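Local coordinates for protein N-terminal acetyltransferase B complex subunit MDM20 (Candida albicans, PDB 5K04) that probably serves as the non-catalytic auxiliary subunit of the NatB complex, which acetylates the N-termini of proteins, at residues 651-656 and 705-710; 448-453 and 662-667; 611-616 and 670-675. All coordinates share one frame; numbering follows the deposited sequence.

Contact 1 (651-656 and 705-710); sequences ILIPEN and LKLVQR
Ile653 touches two leucines, Leu705 and Leu707, with its terminal methyl, and this one side chain is common to both touches across the contact. CG1 lies anti to the carbonyl carbon (chi1 -59°) and the chain is then fully extended, which places CD1 as far from the loop backbone as isoleucine allows. There CD1 meets Leu705 CD1 at 3.5 Å, the two side chains running at a slant to one another. The same methyl faces Leu707 CD2 at 3.9 Å, this time tip to tip. Branched aliphatic residues suit the place, since each offers methyls to an apolar patch and asks for no polar partner. Ile653 and Leu707 also have neighbours beyond the pair, Leu662 and Leu657 respectively.

The polar side of the contact is much looser. Lys706 and Arg710 are exposed, as is Glu655 of the loop, and none of them bridges the two segments. Arg710 instead turns back along its own segment: NH1 donates to Leu705 O at 3.0 Å, with a nearly straight bond (164°) and the oxygen in the guanidinium plane. That bond ties the turn before the helix to the helix's first turn. Lys706, with a positive phi of 60°, is the first residue to leave helical angles after the preceding helix and stands at the N-cap of helix 707-717. In this helical protein without strands, the loop between helices 646-649 and 661-682 thus packs on the corner that leads into helix 707-717.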
ATOM      1  N   ILE A 651     -24.059  13.319  24.689  1.00 44.54           N
ATOM      2  CA  ILE A 651     -22.832  14.007  24.321  1.00 40.76           C
ATOM      3  C   ILE A 651     -22.205  13.417  23.079  1.00 33.95           C
ATOM      4  O   ILE A 651     -21.260  13.990  22.537  1.00 33.09           O
ATOM      5  CB  ILE A 651     -21.819  13.986  25.480  1.00 43.79           C
ATOM      6  CG1 ILE A 651     -21.436  12.552  25.852  1.00 43.48           C
ATOM      7  CG2 ILE A 651     -22.378  14.704  26.695  1.00 40.19           C
ATOM      8  CD1 ILE A 651     -20.065  12.460  26.477  1.00 46.14           C
ATOM      9  N   LEU A 652     -22.683  12.254  22.633  1.00 42.04           N
ATOM     10  CA  LEU A 652     -22.270  11.740  21.331  1.00 45.30           C
ATOM     11  C   LEU A 652     -22.812  12.603  20.196  1.00 48.30           C
ATOM     12  O   LEU A 652     -22.283  12.556  19.081  1.00 26.95           O
ATOM     13  CB  LEU A 652     -22.729  10.287  21.163  1.00 38.39           C
ATOM     14  CG  LEU A 652     -24.223  10.021  20.907  1.00 42.69           C
ATOM     15  CD1 LEU A 652     -24.616  10.111  19.415  1.00 38.71           C
ATOM     16  CD2 LEU A 652     -24.630   8.669  21.481  1.00 42.54           C
ATOM     17  N   ILE A 653     -23.848  13.392  20.462  1.00 50.85           N
ATOM     18  CA  ILE A 653     -24.458  14.242  19.449  1.00 46.75           C
ATOM     19  C   ILE A 653     -23.647  15.523  19.302  1.00 46.01           C
ATOM     20  O   ILE A 653     -23.508  16.298  20.263  1.00 37.80           O
ATOM     21  CB  ILE A 653     -25.918  14.556  19.791  1.00 43.57           C
ATOM     22  CG1 ILE A 653     -26.721  13.261  19.891  1.00 36.55           C
ATOM     23  CG2 ILE A 653     -26.521  15.472  18.730  1.00 40.17           C
ATOM     24  CD1 ILE A 653     -28.169  13.493  20.289  1.00 47.87           C
ATOM     25  N   PRO A 654     -23.090  15.774  18.128  1.00 51.23           N
ATOM     26  CA  PRO A 654     -22.344  17.012  17.927  1.00 42.55           C
ATOM     27  C   PRO A 654     -23.300  18.179  17.756  1.00 42.99           C
ATOM     28  O   PRO A 654     -24.423  18.023  17.269  1.00 29.11           O
ATOM     29  CB  PRO A 654     -21.546  16.738  16.650  1.00 34.26           C
ATOM     30  CG  PRO A 654     -22.379  15.733  15.906  1.00 41.87           C
ATOM     31  CD  PRO A 654     -23.102  14.909  16.933  1.00 46.18           C
ATOM     32  N   GLU A 655     -22.835  19.365  18.180  1.00 47.94           N
ATOM     33  CA  GLU A 655     -23.661  20.566  18.051  1.00 52.08           C
ATOM     34  C   GLU A 655     -23.948  20.903  16.592  1.00 51.65           C
ATOM     35  O   GLU A 655     -24.958  21.552  16.298  1.00 40.20           O
ATOM     36  CB  GLU A 655     -23.003  21.753  18.758  1.00 59.85           C
ATOM     37  CG  GLU A 655     -21.691  22.185  18.190  1.00 80.13           C
ATOM     38  CD  GLU A 655     -21.072  23.324  18.989  1.00 99.64           C
ATOM     39  OE1 GLU A 655     -21.800  23.943  19.801  1.00102.94           O
ATOM     40  OE2 GLU A 655     -19.859  23.594  18.814  1.00102.61           O
ATOM     41  N   ASN A 656     -23.075  20.487  15.670  1.00 57.49           N
ATOM     42  CA  ASN A 656     -23.383  20.508  14.240  1.00 52.23           C
ATOM     43  C   ASN A 656     -23.998  19.161  13.879  1.00 44.46           C
ATOM     44  O   ASN A 656     -23.281  18.186  13.625  1.00 31.63           O
ATOM     45  CB  ASN A 656     -22.135  20.780  13.409  1.00 48.10           C
ATOM     46  CG  ASN A 656     -22.352  20.482  11.924  1.00 46.25           C
ATOM     47  OD1 ASN A 656     -23.462  20.618  11.405  1.00 36.88           O
ATOM     48  ND2 ASN A 656     -21.293  20.069  11.243  1.00 47.07           N
ATOM     49  N   LEU A 705     -35.346  12.760  19.871  1.00 55.93           N
ATOM     50  CA  LEU A 705     -34.462  13.892  19.608  1.00 56.79           C
ATOM     51  C   LEU A 705     -34.587  14.410  18.181  1.00 47.51           C
ATOM     52  O   LEU A 705     -34.108  15.514  17.906  1.00 36.23           O
ATOM     53  CB  LEU A 705     -32.999  13.513  19.881  1.00 46.27           C
ATOM     54  CG  LEU A 705     -32.757  12.957  21.293  1.00 49.71           C
ATOM     55  CD1 LEU A 705     -31.290  12.586  21.526  1.00 41.81           C
ATOM     56  CD2 LEU A 705     -33.266  13.907  22.382  1.00 41.34           C
ATOM     57  N   LYS A 706     -35.183  13.622  17.276  1.00 46.52           N
ATOM     58  CA  LYS A 706     -35.530  14.075  15.922  1.00 57.34           C
ATOM     59  C   LYS A 706     -34.293  14.527  15.139  1.00 50.78           C
ATOM     60  O   LYS A 706     -34.279  15.588  14.511  1.00 45.09           O
ATOM     61  CB  LYS A 706     -36.586  15.185  15.977  1.00 59.38           C
ATOM     62  CG  LYS A 706     -37.934  14.751  16.569  1.00 65.00           C
ATOM     63  CD  LYS A 706     -38.991  15.843  16.441  1.00 74.28           C
ATOM     64  CE  LYS A 706     -40.358  15.333  16.868  1.00 82.10           C
ATOM     65  NZ  LYS A 706     -41.398  16.409  16.868  1.00 92.80           N
ATOM     66  N   LEU A 707     -33.249  13.696  15.168  1.00 44.39           N
ATOM     67  CA  LEU A 707     -31.978  14.073  14.555  1.00 48.86           C
ATOM     68  C   LEU A 707     -32.097  14.200  13.039  1.00 48.20           C
ATOM     69  O   LEU A 707     -31.418  15.033  12.428  1.00 35.25           O
ATOM     70  CB  LEU A 707     -30.906  13.047  14.932  1.00 50.23           C
ATOM     71  CG  LEU A 707     -30.741  12.908  16.443  1.00 49.44           C
ATOM     72  CD1 LEU A 707     -29.912  11.693  16.824  1.00 45.35           C
ATOM     73  CD2 LEU A 707     -30.134  14.199  16.978  1.00 50.72           C
ATOM     74  N   VAL A 708     -32.949  13.381  12.424  1.00 53.05           N
ATOM     75  CA  VAL A 708     -33.193  13.462  10.988  1.00 50.21           C
ATOM     76  C   VAL A 708     -33.890  14.770  10.635  1.00 44.90           C
ATOM     77  O   VAL A 708     -33.400  15.540   9.805  1.00 40.82           O
ATOM     78  CB  VAL A 708     -34.014  12.242  10.530  1.00 48.80           C
ATOM     79  CG1 VAL A 708     -34.386  12.360   9.062  1.00 42.76           C
ATOM     80  CG2 VAL A 708     -33.222  10.971  10.779  1.00 48.38           C
ATOM     81  N   GLN A 709     -35.042  15.035  11.267  1.00 46.65           N
ATOM     82  CA  GLN A 709     -35.848  16.216  10.947  1.00 49.16           C
ATOM     83  C   GLN A 709     -35.031  17.488  11.093  1.00 46.90           C
ATOM     84  O   GLN A 709     -35.041  18.358  10.215  1.00 41.58           O
ATOM     85  CB  GLN A 709     -37.085  16.295  11.857  1.00 51.35           C
ATOM     86  CG  GLN A 709     -38.135  15.207  11.662  1.00 54.10           C
ATOM     87  CD  GLN A 709     -37.774  13.869  12.310  1.00 68.81           C
ATOM     88  OE1 GLN A 709     -36.794  13.749  13.049  1.00 58.17           O
ATOM     89  NE2 GLN A 709     -38.571  12.853  12.020  1.00 88.95           N
ATOM     90  N   ARG A 710     -34.313  17.609  12.204  1.00 50.92           N
ATOM     91  CA  ARG A 710     -33.507  18.797  12.438  1.00 53.04           C
ATOM     92  C   ARG A 710     -32.424  18.958  11.373  1.00 49.39           C
ATOM     93  O   ARG A 710     -32.150  20.073  10.921  1.00 40.98           O
ATOM     94  CB  ARG A 710     -32.932  18.718  13.849  1.00 50.17           C
ATOM     95  CG  ARG A 710     -34.064  18.720  14.884  1.00 55.97           C
ATOM     96  CD  ARG A 710     -33.650  18.275  16.271  1.00 54.95           C
ATOM     97  NE  ARG A 710     -32.612  19.127  16.832  1.00 67.55           N
ATOM     98  CZ  ARG A 710     -31.849  18.770  17.858  1.00 72.70           C
ATOM     99  NH1 ARG A 710     -32.024  17.583  18.425  1.00 71.11           N
ATOM    100  NH2 ARG A 710     -30.915  19.593  18.310  1.00 76.22           N
TER

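Contact 2 (448-453 and 662-667); sequences YLTTTN and LTQNLT
A type I beta turn, Leu449 to Thr452, lies against the first turns of helix 661-682, where the methyls of Thr450 and Thr451 meet the amide end of Gln664. The turn is closed by Thr452 N donating to Leu449 O at 3.0 Å. Its two central threonines each give a methyl to the helix, while the hydroxyl of Thr450 bonds back through OG1 to Tyr447 O. Across the contact Thr451 CG2 lies 4.3 Å from Gln664 CD, and Thr450 CG2 lies 4.4 Å from Gln664 NE2. These are light van der Waals touches, with no hydrogen bond joining the segments. Glutamine suits its place because a long aliphatic stem, extended at chi2 (-171°), carries the flat amide far enough from the helix to reach the threonine methyls. Lys514 NZ bonds to both Thr450 O and Thr452 O, while Thr451 also packs on Ile428 and Pro568. Within the helix, a threonine hydroxyl can bond to the carbonyl one turn earlier. Thr667 OG1 donates to Thr663 O at 2.5 Å, and Thr667 N reaches that same oxygen from the opposite face of the carbonyl plane.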
ATOM      1  N   TYR A 448     -10.958   5.585   2.873  1.00 33.21           N
ATOM      2  CA  TYR A 448     -12.032   6.389   2.297  1.00 37.04           C
ATOM      3  C   TYR A 448     -13.409   5.824   2.630  1.00 37.08           C
ATOM      4  O   TYR A 448     -14.399   6.552   2.545  1.00 30.41           O
ATOM      5  CB  TYR A 448     -11.877   6.502   0.765  1.00 40.14           C
ATOM      6  CG  TYR A 448     -10.900   7.563   0.302  1.00 38.98           C
ATOM      7  CD1 TYR A 448     -11.265   8.912   0.248  1.00 39.17           C
ATOM      8  CD2 TYR A 448      -9.613   7.218  -0.076  1.00 35.01           C
ATOM      9  CE1 TYR A 448     -10.366   9.896  -0.168  1.00 37.70           C
ATOM     10  CE2 TYR A 448      -8.702   8.179  -0.484  1.00 47.55           C
ATOM     11  CZ  TYR A 448      -9.084   9.522  -0.540  1.00 36.92           C
ATOM     12  OH  TYR A 448      -8.175  10.457  -0.948  1.00 27.01           O
ATOM     13  N   LEU A 449     -13.488   4.546   3.004  1.00 45.84           N
ATOM     14  CA  LEU A 449     -14.740   3.896   3.367  1.00 45.27           C
ATOM     15  C   LEU A 449     -15.006   3.928   4.870  1.00 38.03           C
ATOM     16  O   LEU A 449     -15.971   3.308   5.334  1.00 32.74           O
ATOM     17  CB  LEU A 449     -14.728   2.454   2.868  1.00 45.55           C
ATOM     18  CG  LEU A 449     -14.475   2.258   1.365  1.00 44.06           C
ATOM     19  CD1 LEU A 449     -14.119   0.801   1.068  1.00 34.54           C
ATOM     20  CD2 LEU A 449     -15.709   2.689   0.544  1.00 36.73           C
ATOM     21  N   THR A 450     -14.182   4.658   5.625  1.00 38.59           N
ATOM     22  CA  THR A 450     -14.262   4.682   7.087  1.00 34.90           C
ATOM     23  C   THR A 450     -15.691   4.897   7.592  1.00 40.64           C
ATOM     24  O   THR A 450     -16.151   4.187   8.495  1.00 26.77           O
ATOM     25  CB  THR A 450     -13.325   5.778   7.610  1.00 35.07           C
ATOM     26  OG1 THR A 450     -11.962   5.456   7.273  1.00 25.73           O
ATOM     27  CG2 THR A 450     -13.468   5.969   9.125  1.00 36.09           C
ATOM     28  N   THR A 451     -16.413   5.864   7.017  1.00 43.11           N
ATOM     29  CA  THR A 451     -17.729   6.278   7.508  1.00 33.52           C
ATOM     30  C   THR A 451     -18.886   5.536   6.853  1.00 38.48           C
ATOM     31  O   THR A 451     -20.045   5.822   7.174  1.00 29.72           O
ATOM     32  CB  THR A 451     -17.931   7.786   7.287  1.00 37.68           C
ATOM     33  OG1 THR A 451     -17.922   8.066   5.879  1.00 23.64           O
ATOM     34  CG2 THR A 451     -16.821   8.590   7.966  1.00 37.07           C
ATOM     35  N   THR A 452     -18.610   4.603   5.946  1.00 43.35           N
ATOM     36  CA  THR A 452     -19.675   3.858   5.292  1.00 44.24           C
ATOM     37  C   THR A 452     -20.541   3.131   6.321  1.00 42.12           C
ATOM     38  O   THR A 452     -20.065   2.696   7.374  1.00 30.64           O
ATOM     39  CB  THR A 452     -19.083   2.872   4.277  1.00 35.69           C
ATOM     40  OG1 THR A 452     -18.061   2.086   4.901  1.00 24.72           O
ATOM     41  CG2 THR A 452     -18.475   3.648   3.109  1.00 35.60           C
ATOM     42  N   ASN A 453     -21.842   3.006   5.986  1.00 46.60           N
ATOM     43  CA  ASN A 453     -22.937   2.509   6.809  1.00 47.19           C
ATOM     44  C   ASN A 453     -22.895   0.984   6.941  1.00 47.54           C
ATOM     45  O   ASN A 453     -22.467   0.281   6.013  1.00 26.87           O
ATOM     46  CB  ASN A 453     -24.277   2.935   6.206  1.00 36.30           C
ATOM     47  CG  ASN A 453     -24.408   2.548   4.733  1.00 44.07           C
ATOM     48  OD1 ASN A 453     -23.540   2.854   3.908  1.00 31.52           O
ATOM     49  ND2 ASN A 453     -25.498   1.843   4.402  1.00 51.47           N
ATOM     50  N   LEU A 662     -22.071  12.140  14.168  1.00 42.04           N
ATOM     51  CA  LEU A 662     -23.315  11.666  14.756  1.00 43.31           C
ATOM     52  C   LEU A 662     -23.532  10.186  14.458  1.00 39.48           C
ATOM     53  O   LEU A 662     -23.788   9.389  15.366  1.00 27.47           O
ATOM     54  CB  LEU A 662     -24.482  12.512  14.248  1.00 44.04           C
ATOM     55  CG  LEU A 662     -25.843  11.995  14.692  1.00 45.90           C
ATOM     56  CD1 LEU A 662     -25.963  12.080  16.212  1.00 48.15           C
ATOM     57  CD2 LEU A 662     -26.929  12.800  14.028  1.00 48.65           C
ATOM     58  N   THR A 663     -23.404   9.792  13.191  1.00 44.35           N
ATOM     59  CA  THR A 663     -23.624   8.391  12.860  1.00 45.81           C
ATOM     60  C   THR A 663     -22.423   7.521  13.216  1.00 42.28           C
ATOM     61  O   THR A 663     -22.591   6.329  13.498  1.00 34.86           O
ATOM     62  CB  THR A 663     -23.996   8.244  11.383  1.00 41.30           C
ATOM     63  OG1 THR A 663     -23.083   8.971  10.554  1.00 27.24           O
ATOM     64  CG2 THR A 663     -25.416   8.758  11.158  1.00 44.98           C
ATOM     65  N   GLN A 664     -21.219   8.098  13.252  1.00 42.90           N
ATOM     66  CA  GLN A 664     -20.068   7.350  13.752  1.00 42.42           C
ATOM     67  C   GLN A 664     -20.267   6.938  15.215  1.00 43.26           C
ATOM     68  O   GLN A 664     -20.106   5.763  15.574  1.00 24.47           O
ATOM     69  CB  GLN A 664     -18.798   8.187  13.613  1.00 36.64           C
ATOM     70  CG  GLN A 664     -18.233   8.307  12.228  1.00 53.53           C
ATOM     71  CD  GLN A 664     -16.862   8.978  12.271  1.00 71.96           C
ATOM     72  OE1 GLN A 664     -16.760  10.199  12.435  1.00 72.67           O
ATOM     73  NE2 GLN A 664     -15.802   8.174  12.161  1.00 76.58           N
ATOM     74  N   ASN A 665     -20.565   7.915  16.086  1.00 40.17           N
ATOM     75  CA  ASN A 665     -20.762   7.620  17.503  1.00 40.35           C
ATOM     76  C   ASN A 665     -21.982   6.729  17.715  1.00 39.99           C
ATOM     77  O   ASN A 665     -21.956   5.815  18.546  1.00 29.54           O
ATOM     78  CB  ASN A 665     -20.933   8.915  18.299  1.00 37.19           C
ATOM     79  CG  ASN A 665     -19.706   9.793  18.271  1.00 42.88           C
ATOM     80  OD1 ASN A 665     -18.574   9.327  18.067  1.00 24.86           O
ATOM     81  ND2 ASN A 665     -19.924  11.086  18.489  1.00 42.38           N
ATOM     82  N   LEU A 666     -23.071   7.009  16.990  1.00 35.46           N
ATOM     83  CA  LEU A 666     -24.293   6.236  17.148  1.00 41.66           C
ATOM     84  C   LEU A 666     -24.070   4.786  16.730  1.00 45.68           C
ATOM     85  O   LEU A 666     -24.565   3.859  17.388  1.00 33.39           O
ATOM     86  CB  LEU A 666     -25.404   6.898  16.337  1.00 42.65           C
ATOM     87  CG  LEU A 666     -26.869   6.706  16.718  1.00 56.64           C
ATOM     88  CD1 LEU A 666     -27.061   6.828  18.218  1.00 54.45           C
ATOM     89  CD2 LEU A 666     -27.708   7.738  15.988  1.00 56.71           C
ATOM     90  N   THR A 667     -23.297   4.579  15.652  1.00 48.98           N
ATOM     91  CA  THR A 667     -22.936   3.233  15.222  1.00 42.90           C
ATOM     92  C   THR A 667     -22.151   2.519  16.314  1.00 40.72           C
ATOM     93  O   THR A 667     -22.362   1.326  16.564  1.00 31.42           O
ATOM     94  CB  THR A 667     -22.130   3.298  13.913  1.00 36.20           C
ATOM     95  OG1 THR A 667     -22.902   3.926  12.881  1.00 27.02           O
ATOM     96  CG2 THR A 667     -21.753   1.932  13.430  1.00 40.76           C
TER

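Contact 3 (611-616 and 670-675); sequences NLLYKL and VEFIKI
Phe672 spans the space between two helices to reach Leu613 and Leu616, and it can be followed outward atom by atom. Its CB, still close to helix 661-682, meets Leu613 CD1 at 4.0 Å. A first torsion of 169°, with CG anti to the backbone N, directs the ring toward helix 608-625. At the far end CE2 comes to 3.7 Å from Leu616 CB and to 3.9 Å from Leu616 C, so the ring touches backbone as well as side chain. CZ lies 3.8 Å from that same Leu616 CB. Leu613 and Phe672 pass each other in opposite directions. A long, flat, apolar side chain suits this buried seam because its ring reaches across to helix 608-625; Leu613 CD1 lies against its base and Leu616 CB against its far end, both oblique to the ring. Farther along helix 608-625, Tyr617 meets the Phe672 ring edge-to-face and Leu620 also packs on Phe672. Helix 630-643 adds Tyr639 and Leu640 against Leu616, while Glu671 forms a salt bridge with Lys577 of helix 571-584. Helices 608-625 and 661-682 therefore meet here between further helices of the C-terminal array.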
ATOM      1  N   ASN A 611     -13.809   8.615  24.924  1.00 45.13           N
ATOM      2  CA  ASN A 611     -13.218   8.288  26.223  1.00 47.70           C
ATOM      3  C   ASN A 611     -14.233   7.591  27.130  1.00 45.27           C
ATOM      4  O   ASN A 611     -13.890   6.640  27.838  1.00 27.73           O
ATOM      5  CB  ASN A 611     -12.651   9.549  26.889  1.00 39.04           C
ATOM      6  CG  ASN A 611     -11.173   9.804  26.511  1.00 47.83           C
ATOM      7  OD1 ASN A 611     -10.400   8.863  26.280  1.00 34.49           O
ATOM      8  ND2 ASN A 611     -10.790  11.069  26.440  1.00 49.66           N
ATOM      9  N   LEU A 612     -15.499   8.035  27.102  1.00 42.66           N
ATOM     10  CA  LEU A 612     -16.534   7.371  27.886  1.00 40.64           C
ATOM     11  C   LEU A 612     -16.845   5.980  27.336  1.00 40.22           C
ATOM     12  O   LEU A 612     -16.967   5.016  28.097  1.00 28.34           O
ATOM     13  CB  LEU A 612     -17.791   8.233  27.906  1.00 44.35           C
ATOM     14  CG  LEU A 612     -19.081   7.634  28.474  1.00 47.18           C
ATOM     15  CD1 LEU A 612     -18.969   7.464  29.975  1.00 44.71           C
ATOM     16  CD2 LEU A 612     -20.267   8.533  28.122  1.00 44.42           C
ATOM     17  N   LEU A 613     -16.966   5.864  26.012  1.00 44.01           N
ATOM     18  CA  LEU A 613     -17.274   4.586  25.377  1.00 42.52           C
ATOM     19  C   LEU A 613     -16.311   3.490  25.824  1.00 42.16           C
ATOM     20  O   LEU A 613     -16.731   2.380  26.180  1.00 28.82           O
ATOM     21  CB  LEU A 613     -17.228   4.745  23.850  1.00 38.78           C
ATOM     22  CG  LEU A 613     -17.605   3.494  23.021  1.00 45.53           C
ATOM     23  CD1 LEU A 613     -19.064   3.087  23.252  1.00 36.76           C
ATOM     24  CD2 LEU A 613     -17.321   3.675  21.523  1.00 39.26           C
ATOM     25  N   TYR A 614     -15.006   3.783  25.797  1.00 37.39           N
ATOM     26  CA  TYR A 614     -14.024   2.739  26.049  1.00 38.92           C
ATOM     27  C   TYR A 614     -13.839   2.481  27.532  1.00 39.68           C
ATOM     28  O   TYR A 614     -13.454   1.374  27.915  1.00 27.91           O
ATOM     29  CB  TYR A 614     -12.708   3.084  25.343  1.00 38.77           C
ATOM     30  CG  TYR A 614     -12.901   2.940  23.851  1.00 41.30           C
ATOM     31  CD1 TYR A 614     -13.174   1.686  23.288  1.00 34.42           C
ATOM     32  CD2 TYR A 614     -12.883   4.051  23.008  1.00 37.64           C
ATOM     33  CE1 TYR A 614     -13.412   1.542  21.922  1.00 37.46           C
ATOM     34  CE2 TYR A 614     -13.113   3.913  21.634  1.00 38.62           C
ATOM     35  CZ  TYR A 614     -13.374   2.658  21.095  1.00 40.17           C
ATOM     36  OH  TYR A 614     -13.597   2.536  19.737  1.00 25.25           O
ATOM     37  N   LYS A 615     -14.134   3.478  28.372  1.00 47.01           N
ATOM     38  CA  LYS A 615     -14.278   3.212  29.795  1.00 46.55           C
ATOM     39  C   LYS A 615     -15.487   2.308  30.060  1.00 43.67           C
ATOM     40  O   LYS A 615     -15.385   1.329  30.809  1.00 31.83           O
ATOM     41  CB  LYS A 615     -14.389   4.534  30.554  1.00 43.92           C
ATOM     42  CG  LYS A 615     -14.474   4.373  32.068  1.00 53.71           C
ATOM     43  CD  LYS A 615     -14.334   5.730  32.774  1.00 58.15           C
ATOM     44  CE  LYS A 615     -14.586   5.634  34.276  1.00 57.00           C
ATOM     45  NZ  LYS A 615     -13.558   4.854  35.009  1.00 68.18           N
ATOM     46  N   LEU A 616     -16.631   2.612  29.436  1.00 40.56           N
ATOM     47  CA  LEU A 616     -17.782   1.717  29.513  1.00 41.88           C
ATOM     48  C   LEU A 616     -17.399   0.306  29.082  1.00 38.98           C
ATOM     49  O   LEU A 616     -17.664  -0.662  29.799  1.00 30.06           O
ATOM     50  CB  LEU A 616     -18.932   2.253  28.653  1.00 45.02           C
ATOM     51  CG  LEU A 616     -19.610   3.567  29.107  1.00 46.10           C
ATOM     52  CD1 LEU A 616     -20.795   3.931  28.216  1.00 42.58           C
ATOM     53  CD2 LEU A 616     -20.034   3.518  30.573  1.00 41.74           C
ATOM     54  N   VAL A 670     -24.538   1.574  19.091  1.00 45.19           N
ATOM     55  CA  VAL A 670     -25.357   0.407  18.741  1.00 45.18           C
ATOM     56  C   VAL A 670     -24.556  -0.869  18.940  1.00 44.02           C
ATOM     57  O   VAL A 670     -25.052  -1.852  19.506  1.00 31.05           O
ATOM     58  CB  VAL A 670     -25.882   0.510  17.291  1.00 43.12           C
ATOM     59  CG1 VAL A 670     -26.500  -0.804  16.854  1.00 46.88           C
ATOM     60  CG2 VAL A 670     -26.915   1.590  17.150  1.00 37.71           C
ATOM     61  N   GLU A 671     -23.296  -0.862  18.472  1.00 46.19           N
ATOM     62  CA  GLU A 671     -22.424  -2.021  18.605  1.00 42.19           C
ATOM     63  C   GLU A 671     -22.181  -2.346  20.073  1.00 41.29           C
ATOM     64  O   GLU A 671     -22.209  -3.518  20.479  1.00 28.32           O
ATOM     65  CB  GLU A 671     -21.107  -1.751  17.870  1.00 38.08           C
ATOM     66  CG  GLU A 671     -20.008  -2.790  18.054  1.00 39.39           C
ATOM     67  CD  GLU A 671     -18.677  -2.373  17.395  1.00 38.70           C
ATOM     68  OE1 GLU A 671     -18.299  -1.187  17.487  1.00 26.57           O
ATOM     69  OE2 GLU A 671     -18.011  -3.246  16.792  1.00 31.46           O
ATOM     70  N   PHE A 672     -21.964  -1.309  20.888  1.00 43.67           N
ATOM     71  CA  PHE A 672     -21.745  -1.510  22.315  1.00 36.00           C
ATOM     72  C   PHE A 672     -22.953  -2.172  22.974  1.00 39.52           C
ATOM     73  O   PHE A 672     -22.801  -3.029  23.852  1.00 31.85           O
ATOM     74  CB  PHE A 672     -21.421  -0.174  22.982  1.00 29.48           C
ATOM     75  CG  PHE A 672     -21.424  -0.229  24.490  1.00 41.64           C
ATOM     76  CD1 PHE A 672     -22.601  -0.009  25.214  1.00 46.65           C
ATOM     77  CD2 PHE A 672     -20.254  -0.492  25.188  1.00 36.82           C
ATOM     78  CE1 PHE A 672     -22.605  -0.054  26.598  1.00 43.25           C
ATOM     79  CE2 PHE A 672     -20.252  -0.543  26.579  1.00 37.01           C
ATOM     80  CZ  PHE A 672     -21.430  -0.326  27.283  1.00 38.65           C
ATOM     81  N   ILE A 673     -24.163  -1.785  22.568  1.00 51.65           N
ATOM     82  CA  ILE A 673     -25.362  -2.375  23.161  1.00 49.31           C
ATOM     83  C   ILE A 673     -25.529  -3.816  22.702  1.00 41.97           C
ATOM     84  O   ILE A 673     -25.955  -4.680  23.476  1.00 34.48           O
ATOM     85  CB  ILE A 673     -26.591  -1.523  22.817  1.00 47.81           C
ATOM     86  CG1 ILE A 673     -26.454  -0.148  23.453  1.00 49.60           C
ATOM     87  CG2 ILE A 673     -27.868  -2.197  23.302  1.00 55.02           C
ATOM     88  CD1 ILE A 673     -27.420   0.839  22.891  1.00 58.85           C
ATOM     89  N   LYS A 674     -25.194  -4.099  21.438  1.00 43.37           N
ATOM     90  CA  LYS A 674     -25.221  -5.482  20.976  1.00 45.87           C
ATOM     91  C   LYS A 674     -24.279  -6.349  21.807  1.00 43.90           C
ATOM     92  O   LYS A 674     -24.606  -7.492  22.143  1.00 43.68           O
ATOM     93  CB  LYS A 674     -24.844  -5.560  19.492  1.00 44.45           C
ATOM     94  CG  LYS A 674     -25.779  -4.843  18.527  1.00 50.32           C
ATOM     95  CD  LYS A 674     -27.160  -5.453  18.515  1.00 54.45           C
ATOM     96  CE  LYS A 674     -28.021  -4.800  17.450  1.00 58.66           C
ATOM     97  NZ  LYS A 674     -29.383  -5.412  17.404  1.00 68.89           N
ATOM     98  N   ILE A 675     -23.102  -5.813  22.144  1.00 47.34           N
ATOM     99  CA  ILE A 675     -22.126  -6.553  22.938  1.00 50.23           C
ATOM    100  C   ILE A 675     -22.608  -6.707  24.383  1.00 47.50           C
ATOM    101  O   ILE A 675     -22.428  -7.764  25.005  1.00 37.37           O
ATOM    102  CB  ILE A 675     -20.759  -5.850  22.835  1.00 50.17           C
ATOM    103  CG1 ILE A 675     -20.227  -5.968  21.402  1.00 47.45           C
ATOM    104  CG2 ILE A 675     -19.735  -6.401  23.832  1.00 38.93           C
ATOM    105  CD1 ILE A 675     -19.000  -5.116  21.141  1.00 43.65           C
TER

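Along the chain the segments run 448-453, 611-616, 651-656, 662-667, 670-675 and 705-710, so those of each pair of contacts alternate. Helix 661-682 is the common element: it supplies one segment to contact 2 and the next to contact 3, whose centres are about 15 Å apart. Contact 1 also lies about 15 Å from contact 2, centre to centre, and joins it through a probable hydrogen bond from Asn665 ND2 to Leu652 O (2.8 Å). Centres of contacts 1 and 3 are about 19 Å apart, with Ile651 CD1 packing on Leu612 CD2 at 4.3 Å. One helix thus gathers a distant turn, a preceding helix and a neighbouring loop in this probable auxiliary subunit.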